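Local coordinates for protein 6-phosphogluconate dehydrogenase, NAD-binding (Mycolicibacterium smegmatis MC2 155, PDB 6SMT) that reduces imines with S-enantioselectivity, using NADPH bound to a Rossmann-type domain as its probable source of hydride, at residues A87-A92 with G115-R120; R120-A125 with A143-L148. One frame throughout, in Å; residues are numbered along the deposited sequence. Where two conformers were deposited one is given.

Contacts 1 and 2 lie in series along the NADPH-binding, Rossmann-type domain, their centres about 15 Å apart on the same side of the chain's centre. R120 is shared by both: it closes segment 115-120 and opens strand 120-126. Contact 1 is loop packing at the surface, about 27 Å from the centre of the chain, and lies away from the cofactor. Contact 2 is mostly buried, about 17 Å from that centre, and reaches closer to the site. There the side chain of D123 is about 8 Å from that of S101, an NADPH-binding residue, and about 10 Å from the bound NADPH itself.

Contact 1 of 2, residues A87-A92 with G115-R120; sequences AGDAPA and GNVGGR. With FMT (formic acid), chain M.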
# COMPACT_ATOMS: atom_id res chain seq x y z
N ALA B 87 -23.97 -30.84 -5.55
CA ALA B 87 -23.87 -31.71 -4.37
C ALA B 87 -25.23 -32.15 -3.84
O ALA B 87 -25.27 -33.08 -3.04
CB ALA B 87 -23.10 -31.05 -3.27
N GLY B 88 -26.30 -31.48 -4.24
CA GLY B 88 -27.67 -31.79 -3.84
C GLY B 88 -27.82 -31.90 -2.33
O GLY B 88 -27.48 -30.93 -1.60
N ASP B 89 -28.25 -33.05 -1.79
CA ASP B 89 -28.53 -33.18 -0.34
C ASP B 89 -27.31 -33.64 0.45
O ASP B 89 -27.42 -33.82 1.67
CB ASP B 89 -29.69 -34.17 -0.11
CG ASP B 89 -30.97 -33.63 -0.72
OD1 ASP B 89 -31.29 -32.45 -0.46
OD2 ASP B 89 -31.67 -34.44 -1.45
N ALA B 90 -26.13 -33.77 -0.20
CA ALA B 90 -24.90 -34.26 0.48
C ALA B 90 -24.55 -33.40 1.68
O ALA B 90 -24.04 -33.94 2.67
CB ALA B 90 -23.72 -34.38 -0.45
N PRO B 91 -24.75 -32.05 1.65
CA PRO B 91 -24.44 -31.31 2.86
C PRO B 91 -25.28 -31.53 4.11
O PRO B 91 -24.99 -31.04 5.17
CB PRO B 91 -24.56 -29.84 2.44
CG PRO B 91 -24.45 -29.85 0.95
CD PRO B 91 -25.13 -31.15 0.55
N ALA B 92 -26.37 -32.35 3.99
CA ALA B 92 -27.30 -32.50 5.12
C ALA B 92 -26.53 -32.99 6.35
O ALA B 92 -25.81 -34.03 6.22
CB ALA B 92 -28.43 -33.49 4.74
N GLY B 115 -28.36 -24.08 4.25
CA GLY B 115 -29.40 -24.38 5.24
C GLY B 115 -30.61 -25.04 4.58
O GLY B 115 -31.20 -25.97 5.18
N ASN B 116 -30.90 -24.76 3.33
CA ASN B 116 -32.08 -25.32 2.60
C ASN B 116 -31.94 -26.82 2.49
O ASN B 116 -33.00 -27.50 2.30
CB ASN B 116 -32.17 -24.73 1.20
CG ASN B 116 -32.66 -23.32 1.13
OD1 ASN B 116 -33.15 -22.78 2.14
ND2 ASN B 116 -32.47 -22.73 -0.06
N VAL B 117 -30.73 -27.39 2.47
CA VAL B 117 -30.51 -28.84 2.31
C VAL B 117 -30.02 -29.45 3.61
O VAL B 117 -29.60 -30.60 3.55
CB VAL B 117 -29.60 -29.18 1.14
CG1 VAL B 117 -30.14 -28.70 -0.21
CG2 VAL B 117 -28.20 -28.60 1.41
N GLY B 118 -30.20 -28.75 4.72
CA GLY B 118 -29.99 -29.25 6.07
C GLY B 118 -28.53 -29.30 6.45
O GLY B 118 -28.20 -29.89 7.46
N GLY B 119 -27.72 -28.47 5.77
CA GLY B 119 -26.33 -28.25 6.23
C GLY B 119 -26.24 -27.03 7.13
O GLY B 119 -27.22 -26.25 7.31
N ARG B 120 -25.04 -26.82 7.66
CA ARG B 120 -24.60 -25.69 8.53
C ARG B 120 -23.58 -24.93 7.68
O ARG B 120 -22.94 -25.59 6.82
CB ARG B 120 -24.10 -26.35 9.83
CG ARG B 120 -25.25 -26.87 10.71
CD ARG B 120 -24.83 -27.31 12.09
NE ARG B 120 -23.86 -28.37 12.00
CZ ARG B 120 -23.07 -28.76 12.99
NH1 ARG B 120 -23.12 -28.13 14.14
NH2 ARG B 120 -22.24 -29.76 12.81
C FMT M . -31.12 -24.96 -2.38
O1 FMT M . -31.84 -23.98 -2.41
O2 FMT M . -30.44 -25.41 -1.35
O HOH W 1 -31.31 -32.44 2.41
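The helix 104-116 of the Rossmann-type domain ends here in a Schellman motif, and the turn that follows packs against the loop leading from helix 77-87 to strand 95-98. G118, with positive phi (78°), is the C-prime residue; G118 N bonds to G115 O at 3.0 Å, and G119 N bonds to V114 O. The opposing loop is folded by two overlapping turns, type II' from A87 to A90 and type I from D89 to A92.

V117 is the one large apolar side chain that the turn after the helix offers to this loop. V117 CG2 occupies the crowded position between backbone N and carbonyl carbon and meets the P91 ring obliquely, 4.0 Å from P91 CG and about as far from CB and CD. V117 CG1, anti to the carbonyl carbon (chi1 -60°), instead lies 3.7 Å from G88 O. V117 CG1 also lies near O2 of a formic acid molecule, probably from the crystallisation liquor, whose O1 accepts a hydrogen bond of 2.7 Å from N116 ND2.

No direct hydrogen bond joins the segments. A water does so instead, donating to D89 OD1 at 2.9 Å and to V117 O at 2.8 Å, so that the carboxylate is linked to the turn after the helix through solvent. The methyl CB of A92 also rests 3.3 Å from V117 O. Further along, the backbones come close, with P91 O 3.3 Å from G119 CA.

P91 also packs on V96 of strand 95-98, while G118 makes a backbone hydrogen bond with G93. Both connections leave a helix for the next parallel strand, and their packing where they enter the neighbouring strands 95-98 and 120-126 is an example of adjacent alpha-to-beta loops in a Rossmann-type fold, here with a Schellman-capped helix.

Contact 2 of 2, residues R120-A125 with A143-L148; sequences RYLDGA and AGPQAL
An antiparallel strand pairing, extended by leucine packing, joins strand 120-126 to the end of strand 139-143 and the start of helix 146-156, in the largely buried part of the nucleotide-binding domain. D123 and A143 form an antiparallel hydrogen-bonded pair: D123 N gives to A143 O at 3.0 Å, in the carbonyl plane, and A143 N returns a bond to D123 O at 2.8 Å, nearly along the C=O axis.

Beyond the pair, G144, with positive phi (131°), turns the chain, its CA close to L122 CD2. P145 is the N-cap of the helix, and one turn on L148 reaches back to the strand, its CG anti to the backbone N (chi1 179°). L148 CD2 touches L122 CG at 3.7 Å, the two leucines running in opposite directions, while L148 CD1 lies over one face of the R120 guanidinium, offset toward the rim, 3.6 Å from R120 NH1. E151 holds that NH1 in a salt bridge.

On the strand itself, Y121 OH donates to the anti lone pair of D123 OD1 at 2.6 Å. Y121 packs on helix 104-116, L122 and L148 on strand 95-98, and A143 on helix 171-199.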
# COMPACT_ATOMS: atom_id res chain seq x y z
N ARG B 120 -25.04 -26.82 7.66
CA ARG B 120 -24.60 -25.69 8.53
C ARG B 120 -23.58 -24.93 7.68
O ARG B 120 -22.94 -25.59 6.82
CB ARG B 120 -24.10 -26.35 9.83
CG ARG B 120 -25.25 -26.87 10.71
CD ARG B 120 -24.83 -27.31 12.09
NE ARG B 120 -23.86 -28.37 12.00
CZ ARG B 120 -23.07 -28.76 12.99
NH1 ARG B 120 -23.12 -28.13 14.14
NH2 ARG B 120 -22.24 -29.76 12.81
N TYR B 121 -23.48 -23.61 7.85
CA TYR B 121 -22.53 -22.84 7.02
C TYR B 121 -21.77 -21.87 7.86
O TYR B 121 -22.35 -21.15 8.68
CB TYR B 121 -23.29 -22.06 5.93
CG TYR B 121 -22.40 -21.33 4.96
CD1 TYR B 121 -21.70 -22.00 3.99
CD2 TYR B 121 -22.29 -19.98 5.00
CE1 TYR B 121 -20.92 -21.34 3.09
CE2 TYR B 121 -21.53 -19.28 4.08
CZ TYR B 121 -20.78 -19.96 3.15
OH TYR B 121 -20.00 -19.31 2.22
N LEU B 122 -20.47 -21.79 7.61
CA LEU B 122 -19.66 -20.62 8.02
C LEU B 122 -19.16 -19.98 6.75
O LEU B 122 -18.80 -20.69 5.80
CB LEU B 122 -18.46 -20.94 8.91
CG LEU B 122 -18.82 -21.55 10.23
CD1 LEU B 122 -17.53 -22.04 10.92
CD2 LEU B 122 -19.52 -20.55 11.11
N ASP B 123 -19.01 -18.67 6.70
CA ASP B 123 -18.29 -18.00 5.61
C ASP B 123 -16.91 -17.62 6.10
O ASP B 123 -16.76 -17.22 7.28
CB ASP B 123 -19.02 -16.72 5.15
CG ASP B 123 -18.49 -16.33 3.76
OD1 ASP B 123 -18.60 -17.19 2.83
OD2 ASP B 123 -17.85 -15.21 3.61
N GLY B 124 -15.90 -17.77 5.28
CA GLY B 124 -14.54 -17.41 5.67
C GLY B 124 -13.81 -16.68 4.56
O GLY B 124 -14.24 -16.70 3.42
N ALA B 125 -12.83 -15.90 4.95
CA ALA B 125 -12.01 -15.11 4.04
C ALA B 125 -10.56 -15.30 4.45
O ALA B 125 -10.16 -14.96 5.59
CB ALA B 125 -12.39 -13.68 4.09
N ALA B 143 -17.30 -15.97 9.78
CA ALA B 143 -18.60 -15.40 10.20
C ALA B 143 -19.70 -16.47 10.12
O ALA B 143 -19.68 -17.34 9.25
CB ALA B 143 -18.99 -14.19 9.39
N GLY B 144 -20.64 -16.37 11.05
CA GLY B 144 -21.73 -17.33 11.19
C GLY B 144 -21.86 -17.75 12.64
O GLY B 144 -21.29 -17.10 13.52
N PRO B 145 -22.63 -18.81 12.90
CA PRO B 145 -22.88 -19.12 14.32
C PRO B 145 -21.61 -19.37 15.12
O PRO B 145 -20.81 -20.18 14.71
CB PRO B 145 -23.72 -20.38 14.18
CG PRO B 145 -24.44 -20.20 12.89
CD PRO B 145 -23.42 -19.56 11.95
N GLN B 146 -21.46 -18.72 16.27
CA GLN B 146 -20.26 -18.84 17.11
C GLN B 146 -20.02 -20.26 17.52
O GLN B 146 -18.89 -20.75 17.41
CB GLN B 146 -20.28 -17.93 18.33
CG GLN B 146 -18.91 -17.85 18.99
CD GLN B 146 -18.88 -16.83 20.12
OE1 GLN B 146 -19.93 -16.27 20.50
NE2 GLN B 146 -17.70 -16.64 20.69
N ALA B 147 -21.05 -20.99 17.87
CA ALA B 147 -20.85 -22.37 18.33
C ALA B 147 -20.35 -23.24 17.21
O ALA B 147 -19.64 -24.21 17.49
CB ALA B 147 -22.20 -22.91 18.79
N LEU B 148 -20.73 -22.95 15.98
CA LEU B 148 -20.31 -23.76 14.82
C LEU B 148 -18.84 -23.47 14.55
O LEU B 148 -18.03 -24.41 14.28
CB LEU B 148 -21.20 -23.40 13.64
CG LEU B 148 -20.90 -24.13 12.35
CD1 LEU B 148 -21.16 -25.60 12.57
CD2 LEU B 148 -21.80 -23.58 11.25